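Side-chain contacts in uncharacterized protein (Bacteroides fragilis, PDB 3EUR), which is of unknown function but has a thioredoxin-like domain with a CXXC motif, consistent with a role in thiol-disulfide chemistry: residues Glu48-Glu51 / Gly52-Ser56; Pro57-Asn60 / Gly61-Ala65; Ala131-Gln134 / Lys135-Tyr139. All coordinates share one frame; numbering follows the deposited sequence. Where two conformers were deposited one is given.

Contact 1: residues Glu48-Glu51 / Gly52-Ser56; sequences EMIE and GLKAS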
loop_
_atom_site.group_PDB
_atom_site.type_symbol
_atom_site.label_atom_id
_atom_site.label_comp_id
_atom_site.label_asym_id
_atom_site.label_seq_id
_atom_site.Cartn_x
_atom_site.Cartn_y
_atom_site.Cartn_z
ATOM N N GLU A 48 12.211 -4.646 -5.871
ATOM C CA GLU A 48 12.621 -3.438 -6.553
ATOM C C GLU A 48 11.656 -2.292 -6.283
ATOM O O GLU A 48 12.091 -1.134 -6.241
ATOM C CB GLU A 48 12.782 -3.693 -8.042
ATOM C CG GLU A 48 13.949 -4.648 -8.374
ATOM C CD GLU A 48 15.305 -4.255 -7.751
ATOM O OE1 GLU A 48 15.806 -3.124 -8.048
ATOM O OE2 GLU A 48 15.867 -5.092 -6.975
HETATM N N MSE A 49 10.373 -2.585 -6.110
HETATM C CA MSE A 49 9.433 -1.504 -5.769
HETATM C C MSE A 49 9.715 -0.955 -4.371
HETATM O O MSE A 49 9.686 0.253 -4.178
HETATM C CB MSE A 49 7.978 -1.969 -5.870
HETATM C CG MSE A 49 6.954 -0.809 -5.691
HETATM SE SE MSE A 49 5.137 -1.267 -6.159
HETATM C CE MSE A 49 5.314 -1.192 -8.062
ATOM N N ILE A 50 10.050 -1.818 -3.408
ATOM C CA ILE A 50 10.458 -1.346 -2.092
ATOM C C ILE A 50 11.663 -0.421 -2.225
ATOM O O ILE A 50 11.680 0.670 -1.679
ATOM C CB ILE A 50 10.796 -2.503 -1.125
ATOM C CG1 ILE A 50 9.528 -3.290 -0.744
ATOM C CG2 ILE A 50 11.410 -1.947 0.124
ATOM C CD1 ILE A 50 9.796 -4.564 0.089
ATOM N N GLU A 51 12.664 -0.864 -2.976
ATOM C CA GLU A 51 13.849 -0.076 -3.129
ATOM C C GLU A 51 13.552 1.248 -3.814
ATOM O O GLU A 51 14.073 2.314 -3.442
ATOM C CB GLU A 51 14.862 -0.877 -3.959
ATOM C CG GLU A 51 15.676 -1.823 -3.110
ATOM C CD GLU A 51 16.703 -1.028 -2.326
ATOM O OE1 GLU A 51 17.597 -0.466 -2.969
ATOM O OE2 GLU A 51 16.571 -0.889 -1.089
ATOM N N GLY A 52 12.686 1.205 -4.815
ATOM C CA GLY A 52 12.284 2.393 -5.524
ATOM C C GLY A 52 11.573 3.402 -4.665
ATOM O O GLY A 52 11.804 4.624 -4.781
ATOM N N LEU A 53 10.666 2.907 -3.820
ATOM C CA LEU A 53 9.946 3.795 -2.905
ATOM C C LEU A 53 10.892 4.440 -1.904
ATOM O O LEU A 53 10.791 5.641 -1.630
ATOM C CB LEU A 53 8.876 2.983 -2.153
ATOM C CG LEU A 53 7.622 2.607 -2.934
ATOM C CD1 LEU A 53 6.902 1.459 -2.215
ATOM C CD2 LEU A 53 6.711 3.823 -3.139
ATOM N N LYS A 54 11.853 3.661 -1.410
ATOM C CA LYS A 54 12.853 4.212 -0.466
ATOM C C LYS A 54 13.722 5.289 -1.140
ATOM O O LYS A 54 14.122 6.265 -0.501
ATOM C CB LYS A 54 13.749 3.103 0.064
ATOM C CG LYS A 54 13.088 2.172 0.971
ATOM C CD LYS A 54 14.073 1.013 1.367
ATOM C CE LYS A 54 13.533 0.111 2.414
ATOM N NZ LYS A 54 14.491 -0.939 2.752
ATOM N N ALA A 55 14.028 5.116 -2.424
ATOM C CA ALA A 55 14.997 5.982 -3.127
ATOM C C ALA A 55 14.352 7.238 -3.680
ATOM O O ALA A 55 15.025 8.242 -3.899
ATOM C CB ALA A 55 15.656 5.249 -4.303
ATOM N N SER A 56 13.048 7.234 -3.907
ATOM C CA SER A 56 12.385 8.281 -4.687
ATOM C C SER A 56 12.494 9.659 -4.023
ATOM O O SER A 56 11.955 9.867 -2.934
ATOM C CB SER A 56 10.901 7.971 -4.803
ATOM O OG SER A 56 10.200 9.050 -5.344
HETATM O O HOH W 1 15.072 -2.463 0.261
#
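Ile-50 and Lys-54, one helical turn apart, run side by side and point the same way. The methyl CG2 of Ile-50 rests 3.7 Å from Lys-54 CE, near the far end of a lysine chain that is extended beyond CG. Lower on that chain, Lys-54 CG passes over the carbonyl oxygen of Ile-50 at 3.4 Å. The aliphatic part of the lysine thus covers the flank of a buried isoleucine, while its ammonium goes on to bond the backbone oxygen of Asp-88. Glu-51 approaches Lys-54 on an adjacent flank, the two chains crossing at a slant. In one of its two conformers, the glutamate bends at chi2 (-75°) and brings OE2 to 4.4 Å from Lys-54 NZ, too far for a salt bridge. In this conformer alone a water bridges the two, donating to Glu-51 OE2 at 2.6 Å and accepting from Lys-54 NZ at 3.0 Å. On the inner face, Leu-53 CD1 lies 4.2 Å from Met-49 CG, a loose apolar touch in the modelled conformer of this selenomethionine. Leu-53 CG also covers the carbonyl oxygen of Met-49, which is bonded by Leu-53 N at 2.9 Å. Farther out, Phe-37 of strand 33-38 meets Met-49, Ile-50 and Leu-53, and Trp-93 meets Ile-50 and Leu-53. Ser-56 leaves the helix and caps the next one through its OG, which accepts from Ile-59 N. A helix packed by its apolar face on a central strand of the mixed sheet in this way is characteristic of the thioredoxin fold.

Contact 2: residues Pro57-Asn60 / Gly61-Ala65; sequences PVIN and GFTAA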
loop_
_atom_site.group_PDB
_atom_site.type_symbol
_atom_site.label_atom_id
_atom_site.label_comp_id
_atom_site.label_asym_id
_atom_site.label_seq_id
_atom_site.Cartn_x
_atom_site.Cartn_y
_atom_site.Cartn_z
ATOM N N PRO A 57 13.114 10.634 -4.699
ATOM C CA PRO A 57 13.148 11.989 -4.149
ATOM C C PRO A 57 11.747 12.529 -3.893
ATOM O O PRO A 57 11.469 13.086 -2.827
ATOM C CB PRO A 57 13.870 12.790 -5.242
ATOM C CG PRO A 57 14.813 11.777 -5.811
ATOM C CD PRO A 57 14.022 10.498 -5.844
ATOM N N VAL A 58 10.860 12.400 -4.868
ATOM C CA VAL A 58 9.536 12.972 -4.719
ATOM C C VAL A 58 8.760 12.364 -3.576
ATOM O O VAL A 58 8.179 13.055 -2.740
ATOM C CB VAL A 58 8.732 12.955 -6.029
ATOM C CG1 VAL A 58 7.274 13.262 -5.802
ATOM C CG2 VAL A 58 9.381 13.856 -7.055
ATOM N N ILE A 59 8.745 11.049 -3.505
ATOM C CA ILE A 59 7.977 10.420 -2.440
ATOM C C ILE A 59 8.573 10.764 -1.098
ATOM O O ILE A 59 7.822 11.031 -0.142
ATOM C CB ILE A 59 7.820 8.906 -2.690
ATOM C CG1 ILE A 59 6.871 8.723 -3.939
ATOM C CG2 ILE A 59 7.318 8.197 -1.421
ATOM C CD1 ILE A 59 6.754 7.392 -4.694
ATOM N N ASN A 60 9.903 10.731 -0.979
ATOM C CA ASN A 60 10.608 11.083 0.277
ATOM C C ASN A 60 10.281 12.530 0.728
ATOM O O ASN A 60 10.169 12.811 1.904
ATOM C CB ASN A 60 12.140 10.862 0.167
ATOM C CG ASN A 60 12.520 9.416 0.429
ATOM O OD1 ASN A 60 12.338 8.478 -0.449
ATOM N ND2 ASN A 60 12.826 9.173 1.676
ATOM N N GLY A 61 10.127 13.458 -0.204
ATOM C CA GLY A 61 9.763 14.809 0.179
ATOM C C GLY A 61 8.378 14.812 0.814
ATOM O O GLY A 61 8.133 15.489 1.828
ATOM N N PHE A 62 7.448 14.094 0.217
ATOM C CA PHE A 62 6.082 14.037 0.748
ATOM C C PHE A 62 5.986 13.271 2.088
ATOM O O PHE A 62 5.193 13.671 2.952
ATOM C CB PHE A 62 5.146 13.405 -0.280
ATOM C CG PHE A 62 4.583 14.415 -1.272
ATOM C CD1 PHE A 62 5.367 14.925 -2.304
ATOM C CD2 PHE A 62 3.300 14.882 -1.161
ATOM C CE1 PHE A 62 4.861 15.838 -3.179
ATOM C CE2 PHE A 62 2.788 15.772 -2.039
ATOM C CZ PHE A 62 3.591 16.292 -3.063
ATOM N N THR A 63 6.758 12.200 2.230
ATOM C CA THR A 63 6.746 11.493 3.497
ATOM C C THR A 63 7.385 12.363 4.614
ATOM O O THR A 63 6.884 12.406 5.736
ATOM C CB THR A 63 7.357 10.121 3.424
ATOM O OG1 THR A 63 8.706 10.204 3.047
ATOM C CG2 THR A 63 6.629 9.202 2.504
ATOM N N ALA A 64 8.486 13.019 4.290
ATOM C CA ALA A 64 9.175 13.851 5.289
ATOM C C ALA A 64 8.320 15.017 5.746
ATOM O O ALA A 64 8.387 15.406 6.926
ATOM C CB ALA A 64 10.508 14.345 4.744
ATOM N N ALA A 65 7.495 15.550 4.854
ATOM C CA ALA A 65 6.584 16.638 5.176
ATOM C C ALA A 65 5.294 16.139 5.850
ATOM O O ALA A 65 4.437 16.948 6.136
ATOM C CB ALA A 65 6.217 17.440 3.907
#
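The carbonyl oxygen of Asn-60 receives the N-H of Ala-64 at 2.9 Å and also has the hydroxyl OG1 of Thr-63 beside it at 3.2 Å. This is the last full turn of the short alpha-helix 57-64, which follows helix 44-55 in the thioredoxin-like domain and leads into strand 68-74. The amide of Ala-64 comes in tilted 31° from the carbonyl plane of Asn-60, and the methyl CB of Ala-64 crowds the same oxygen. The Thr-63 hydroxyl has a second oxygen nearby, that of Ile-59 at 3.4 Å, and its position does not settle which of the two it serves. With chi1 at 61°, OG1 sits between the backbone N and the carbonyl carbon of its own residue, turned back over the preceding turn. The same rotation sets Thr-63 CG2 against Ile-59 CG2 at 4.1 Å, the two side chains crossing at a slant. Ile-59 O is itself bonded by Thr-63 N at 2.9 Å, so the threonine covers this oxygen with its methyl as well as gripping it through the backbone. Ile-59 is buried: beyond the contact it meets Leu-133 and Val-136 of helix 133-141. A second apolar pair lies on a neighbouring flank, where Val-58 and Phe-62 both reach Leu-140 of that helix, and Phe-62 also touches Leu-68 at the start of the next strand. The valine turns CG1 away from its backbone N (chi1 167°), bringing this methyl to 4.3 Å from Phe-62 CD1. That ring carbon comes closer still to the carbonyl oxygen of Val-58, which lies 3.4 Å from Phe-62 CD1 at the ring edge, near the plane of the phenyl.

Contact 3: residues Ala131-Gln134 / Lys135-Tyr139; sequences ATLQ and KVEQY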
loop_
_atom_site.group_PDB
_atom_site.type_symbol
_atom_site.label_atom_id
_atom_site.label_comp_id
_atom_site.label_asym_id
_atom_site.label_seq_id
_atom_site.Cartn_x
_atom_site.Cartn_y
_atom_site.Cartn_z
ATOM N N ALA A 131 -0.981 2.293 -10.405
ATOM C CA ALA A 131 0.018 3.175 -10.973
ATOM C C ALA A 131 1.403 2.611 -10.817
ATOM O O ALA A 131 1.714 1.984 -9.816
ATOM C CB ALA A 131 -0.096 4.555 -10.296
ATOM N N THR A 132 2.266 2.893 -11.786
ATOM C CA THR A 132 3.656 2.702 -11.574
ATOM C C THR A 132 4.218 3.708 -10.576
ATOM O O THR A 132 3.631 4.777 -10.359
ATOM C CB THR A 132 4.433 2.860 -12.893
ATOM O OG1 THR A 132 4.269 4.188 -13.332
ATOM C CG2 THR A 132 3.959 1.849 -13.975
ATOM N N LEU A 133 5.375 3.404 -9.995
ATOM C CA LEU A 133 6.019 4.356 -9.128
ATOM C C LEU A 133 6.265 5.662 -9.851
ATOM O O LEU A 133 6.036 6.759 -9.306
ATOM C CB LEU A 133 7.313 3.779 -8.570
ATOM C CG LEU A 133 8.010 4.682 -7.541
ATOM C CD1 LEU A 133 7.087 5.137 -6.426
ATOM C CD2 LEU A 133 9.189 3.919 -6.948
ATOM N N GLN A 134 6.730 5.606 -11.108
ATOM C CA GLN A 134 6.998 6.855 -11.805
ATOM C C GLN A 134 5.748 7.693 -12.055
ATOM O O GLN A 134 5.790 8.929 -12.011
ATOM C CB GLN A 134 7.831 6.604 -13.046
ATOM C CG GLN A 134 7.176 5.885 -14.152
ATOM C CD GLN A 134 8.120 5.793 -15.363
ATOM O OE1 GLN A 134 9.078 5.143 -15.257
ATOM N NE2 GLN A 134 7.802 6.447 -16.459
ATOM N N LYS A 135 4.609 7.046 -12.262
ATOM C CA LYS A 135 3.366 7.798 -12.405
ATOM C C LYS A 135 2.966 8.485 -11.076
ATOM O O LYS A 135 2.504 9.593 -11.070
ATOM C CB LYS A 135 2.262 6.876 -12.889
ATOM C CG LYS A 135 0.927 7.466 -13.015
ATOM C CD LYS A 135 0.879 8.550 -14.044
ATOM C CE LYS A 135 -0.578 8.954 -14.350
ATOM N NZ LYS A 135 -0.614 10.334 -14.959
ATOM N N VAL A 136 3.166 7.793 -9.954
ATOM C CA VAL A 136 2.909 8.416 -8.653
ATOM C C VAL A 136 3.820 9.638 -8.479
ATOM O O VAL A 136 3.351 10.703 -8.061
ATOM C CB VAL A 136 3.102 7.408 -7.501
ATOM C CG1 VAL A 136 2.999 8.091 -6.132
ATOM C CG2 VAL A 136 2.090 6.254 -7.609
ATOM N N GLU A 137 5.096 9.507 -8.832
ATOM C CA GLU A 137 6.027 10.625 -8.683
ATOM C C GLU A 137 5.597 11.796 -9.548
ATOM O O GLU A 137 5.641 12.948 -9.140
ATOM C CB GLU A 137 7.457 10.197 -9.044
ATOM C CG GLU A 137 8.055 9.159 -8.129
ATOM C CD GLU A 137 9.377 8.672 -8.675
ATOM O OE1 GLU A 137 9.372 8.069 -9.788
ATOM O OE2 GLU A 137 10.423 8.860 -8.007
ATOM N N GLN A 138 5.216 11.506 -10.800
ATOM C CA GLN A 138 4.776 12.559 -11.691
ATOM C C GLN A 138 3.549 13.291 -11.158
ATOM O O GLN A 138 3.477 14.519 -11.199
ATOM C CB GLN A 138 4.510 11.982 -13.079
ATOM C CG GLN A 138 4.373 13.035 -14.126
ATOM C CD GLN A 138 3.832 12.503 -15.427
ATOM O OE1 GLN A 138 4.165 11.382 -15.855
ATOM N NE2 GLN A 138 2.973 13.311 -16.080
ATOM N N TYR A 139 2.590 12.533 -10.653
ATOM C CA TYR A 139 1.362 13.127 -10.113
ATOM C C TYR A 139 1.683 14.055 -8.955
ATOM O O TYR A 139 1.191 15.170 -8.863
ATOM C CB TYR A 139 0.455 11.989 -9.671
ATOM C CG TYR A 139 -0.885 12.462 -9.183
ATOM C CD1 TYR A 139 -1.973 12.494 -10.025
ATOM C CD2 TYR A 139 -1.075 12.893 -7.892
ATOM C CE1 TYR A 139 -3.217 12.933 -9.606
ATOM C CE2 TYR A 139 -2.317 13.349 -7.460
ATOM C CZ TYR A 139 -3.375 13.367 -8.326
ATOM O OH TYR A 139 -4.626 13.805 -7.942
#
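Thr-132 and Lys-135 are joined by the capping bond that opens helix 133-141. The hydroxyl OG1 of Thr-132 accepts from Lys-135 N at 3.1 Å, with an angle of 153° at the hydrogen. This follows from chi1 of 64°, which places OG1 between the threonine's own backbone N and carbonyl carbon and facing into the first turn. The methylene CB of Lys-135 lies 3.4 Å from the same Thr-132 OG1, the two side chains crossing at about a right angle. Main-chain bonds take over from the cap: Thr-132 O receives Val-136 N at 3.1 Å, and Leu-133 O receives Glu-137 N. The apolar contacts gather round Ala-131. Its CB meets Val-136 CG2 at 3.9 Å and, more loosely, Lys-135 CG, which has turned back over the chain before the helix. Val-136 is buried, with Leu-117 of strand 116-120 and Leu-128 of strand 126-131 against it. A third set of contacts belongs to the carboxylate of Glu-137. Its side chain runs back along the helix past the carbonyl oxygen of Leu-133, with Glu-137 CG 3.3 Å from that oxygen, and its OE1 lies 3.3 Å from Gln-134 CA, beside the first turn. Glu-137 OE2 is held by the hydroxyl of Ser-56, at the start of helix 57-64, an end that would probably ease the negative charge. A threonine N-cap accompanied by a hydrophobic staple, here Ala-131 on Val-136, is a common helix start, used where edge strand 126-131 turns into the C-terminal helix.

In the fold
The three contacts follow one another along the chain without overlap: contact 1 on helix 44-55, contact 2 on helix 57-64, and contact 3 at the start of helix 133-141. Their centres form a nearly even triangle, about 12 Å between contacts 1 and 2, 12 Å between 1 and 3, and 13 Å between 2 and 3. Leu-53, Ile-59 and Leu-133, one from each contact, pack against each other in the middle. The helices of contacts 1 and 3 lie against the mixed sheet, on strand 33-38 and on strands 116-120 and 126-131. The C-terminal helix thus shares one apolar core with the two consecutive helices 44-55 and 57-64.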